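Local coordinates for protein beta-N-acetylhexosaminidase (Bacteroides fragilis, PDB 4PYS) that probably hydrolyses terminal, non-reducing N-acetylhexosamine residues from glycoconjugates, as a family 20 glycoside hydrolase that also carries a bound zinc ion, at residues Asp154-Leu159 with Trp483-Tyr489. Numbering follows the deposited sequence.
Sequences DMASML and WFEQQGY
No hydrogen bond links D154–L159 to W483–Y489; the pair illustrates how one long, flexible side chain can join two helix ends by meeting several aromatic rings instead. The first segment is helical through M158 and leaves helical angles at L159; M158, a selenomethionine whose CA-to-CB bond is directed toward the second segment, runs out extended through chi1 and chi2 (both t) and then turns its CE at chi3 p. There W483 (chi1 t) comes first, its CZ3 4.0 Å from M158 SE in an oblique Met-aromatic contact. F484 (chi1 m) follows one residue on, CD1 3.7 Å from M158 CE and CE1 4.2 Å from L159 CD2; the selenium lies at the edge of its ring, 5.0 Å from the centroid. In the family 20 catalytic domain, a TIM barrel, helix 146-158 follows strand 132-138, and the pairing brings the late helix 470-486 beside it, with helix 96-109 touching both M158 and W483. Q487 turns back, NE2 donating to W483 O at 3.0 Å. At G488 (phi 108°) a Schellman motif ends the helix, G488 N bonding E485 O (2.9 Å) and Y489 N bonding F484 O (3.2 Å). The chain thereby delivers Y489 (chi1 m) opposite M155, CA atoms 8.4 Å apart: its CE2 meets M158 CE at 3.7 Å, its CE1 meets M155 CB at 3.7 Å, and its OH hydrogen-bonds the K151 carbonyl, one turn earlier on helix 146-158.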
loop_
_atom_site.group_PDB
_atom_site.type_symbol
_atom_site.label_atom_id
_atom_site.label_comp_id
_atom_site.label_asym_id
_atom_site.label_seq_id
_atom_site.Cartn_x
_atom_site.Cartn_y
_atom_site.Cartn_z
ATOM N N ASP A 154 8.717 0.849 5.199
ATOM C CA ASP A 154 10.088 0.587 4.767
ATOM C C ASP A 154 10.125 -0.613 3.821
ATOM O O ASP A 154 10.851 -0.605 2.817
ATOM C CB ASP A 154 10.967 0.338 5.997
ATOM C CG ASP A 154 12.444 0.530 5.722
ATOM O OD1 ASP A 154 12.816 1.522 5.048
ATOM O OD2 ASP A 154 13.239 -0.317 6.187
HETATM N N MSE A 155 9.334 -1.641 4.124
HETATM C CA MSE A 155 9.251 -2.810 3.238
HETATM C C MSE A 155 8.740 -2.412 1.859
HETATM O O MSE A 155 9.278 -2.839 0.826
HETATM C CB MSE A 155 8.322 -3.873 3.829
HETATM C CG MSE A 155 8.105 -5.033 2.869
HETATM SE SE MSE A 155 6.500 -6.043 3.307
HETATM C CE MSE A 155 5.205 -4.725 2.711
ATOM N N ALA A 156 7.707 -1.591 1.832
ATOM C CA ALA A 156 7.101 -1.197 0.563
ATOM C C ALA A 156 8.147 -0.506 -0.299
ATOM O O ALA A 156 8.285 -0.803 -1.479
ATOM C CB ALA A 156 5.905 -0.275 0.822
ATOM N N SER A 157 8.908 0.394 0.307
ATOM C CA SER A 157 9.964 1.114 -0.419
ATOM C C SER A 157 11.048 0.160 -0.892
ATOM O O SER A 157 11.535 0.263 -2.023
ATOM C CB SER A 157 10.592 2.172 0.489
ATOM O OG SER A 157 11.508 2.976 -0.246
HETATM N N MSE A 158 11.406 -0.782 -0.028
HETATM C CA MSE A 158 12.442 -1.765 -0.336
HETATM C C MSE A 158 12.083 -2.576 -1.576
HETATM O O MSE A 158 12.963 -2.990 -2.334
HETATM C CB MSE A 158 12.630 -2.705 0.874
HETATM C CG MSE A 158 13.644 -3.814 0.656
HETATM SE SE MSE A 158 13.719 -4.946 2.245
HETATM C CE MSE A 158 11.940 -5.774 2.049
ATOM N N LEU A 159 10.786 -2.793 -1.779
ATOM C CA LEU A 159 10.301 -3.622 -2.876
ATOM C C LEU A 159 9.863 -2.752 -4.055
ATOM O O LEU A 159 9.207 -3.234 -4.988
ATOM C CB LEU A 159 9.130 -4.477 -2.385
ATOM C CG LEU A 159 9.532 -5.513 -1.319
ATOM C CD1 LEU A 159 8.337 -6.320 -0.862
ATOM C CD2 LEU A 159 10.608 -6.435 -1.839
ATOM N N TRP A 483 19.321 -12.154 3.174
ATOM C CA TRP A 483 19.453 -10.692 3.139
ATOM C C TRP A 483 18.164 -10.012 3.605
ATOM O O TRP A 483 18.206 -9.066 4.388
ATOM C CB TRP A 483 19.849 -10.162 1.747
ATOM C CG TRP A 483 20.057 -8.641 1.782
ATOM C CD1 TRP A 483 21.180 -7.975 2.188
ATOM C CD2 TRP A 483 19.092 -7.625 1.442
ATOM N NE1 TRP A 483 20.980 -6.611 2.113
ATOM C CE2 TRP A 483 19.709 -6.372 1.656
ATOM C CE3 TRP A 483 17.778 -7.658 0.964
ATOM C CZ2 TRP A 483 19.049 -5.159 1.410
ATOM C CZ3 TRP A 483 17.116 -6.446 0.730
ATOM C CH2 TRP A 483 17.758 -5.222 0.953
ATOM N N PHE A 484 17.017 -10.504 3.142
ATOM C CA PHE A 484 15.753 -9.929 3.571
ATOM C C PHE A 484 15.555 -10.152 5.058
ATOM O O PHE A 484 15.043 -9.282 5.763
ATOM C CB PHE A 484 14.579 -10.536 2.807
ATOM C CG PHE A 484 14.403 -9.978 1.414
ATOM C CD1 PHE A 484 14.185 -8.620 1.221
ATOM C CD2 PHE A 484 14.428 -10.812 0.305
ATOM C CE1 PHE A 484 14.006 -8.092 -0.061
ATOM C CE2 PHE A 484 14.247 -10.294 -0.981
ATOM C CZ PHE A 484 14.046 -8.938 -1.163
ATOM N N GLU A 485 15.955 -11.317 5.546
ATOM C CA GLU A 485 15.820 -11.583 6.974
ATOM C C GLU A 485 16.681 -10.640 7.795
ATOM O O GLU A 485 16.277 -10.208 8.875
ATOM C CB GLU A 485 16.107 -13.063 7.306
ATOM C CG GLU A 485 15.029 -13.961 6.700
ATOM C CD GLU A 485 14.974 -15.362 7.291
ATOM O OE1 GLU A 485 15.684 -15.640 8.289
ATOM O OE2 GLU A 485 14.186 -16.174 6.740
ATOM N N GLN A 486 17.854 -10.293 7.272
ATOM C CA GLN A 486 18.742 -9.373 7.977
ATOM C C GLN A 486 18.176 -7.955 8.011
ATOM O O GLN A 486 18.628 -7.139 8.819
ATOM C CB GLN A 486 20.126 -9.367 7.337
ATOM C CG GLN A 486 20.910 -10.657 7.598
ATOM C CD GLN A 486 22.251 -10.682 6.892
ATOM O OE1 GLN A 486 22.435 -10.050 5.849
ATOM N NE2 GLN A 486 23.194 -11.414 7.456
ATOM N N GLN A 487 17.213 -7.662 7.138
ATOM C CA GLN A 487 16.549 -6.357 7.165
ATOM C C GLN A 487 15.357 -6.380 8.114
ATOM O O GLN A 487 14.697 -5.354 8.303
ATOM C CB GLN A 487 16.090 -5.917 5.773
ATOM C CG GLN A 487 17.135 -6.107 4.680
ATOM C CD GLN A 487 18.487 -5.548 5.059
ATOM O OE1 GLN A 487 18.613 -4.370 5.423
ATOM N NE2 GLN A 487 19.516 -6.395 4.992
ATOM N N GLY A 488 15.080 -7.547 8.701
ATOM C CA GLY A 488 14.048 -7.677 9.719
ATOM C C GLY A 488 12.786 -8.409 9.285
ATOM O O GLY A 488 11.805 -8.441 10.034
ATOM N N TYR A 489 12.805 -9.012 8.100
ATOM C CA TYR A 489 11.605 -9.661 7.572
ATOM C C TYR A 489 11.707 -11.184 7.597
ATOM O O TYR A 489 12.398 -11.776 6.767
ATOM C CB TYR A 489 11.318 -9.162 6.162
ATOM C CG TYR A 489 11.215 -7.657 6.147
ATOM C CD1 TYR A 489 10.053 -7.022 6.577
ATOM C CD2 TYR A 489 12.292 -6.871 5.764
ATOM C CE1 TYR A 489 9.961 -5.634 6.595
ATOM C CE2 TYR A 489 12.208 -5.483 5.778
ATOM C CZ TYR A 489 11.035 -4.877 6.194
ATOM O OH TYR A 489 10.950 -3.494 6.223
#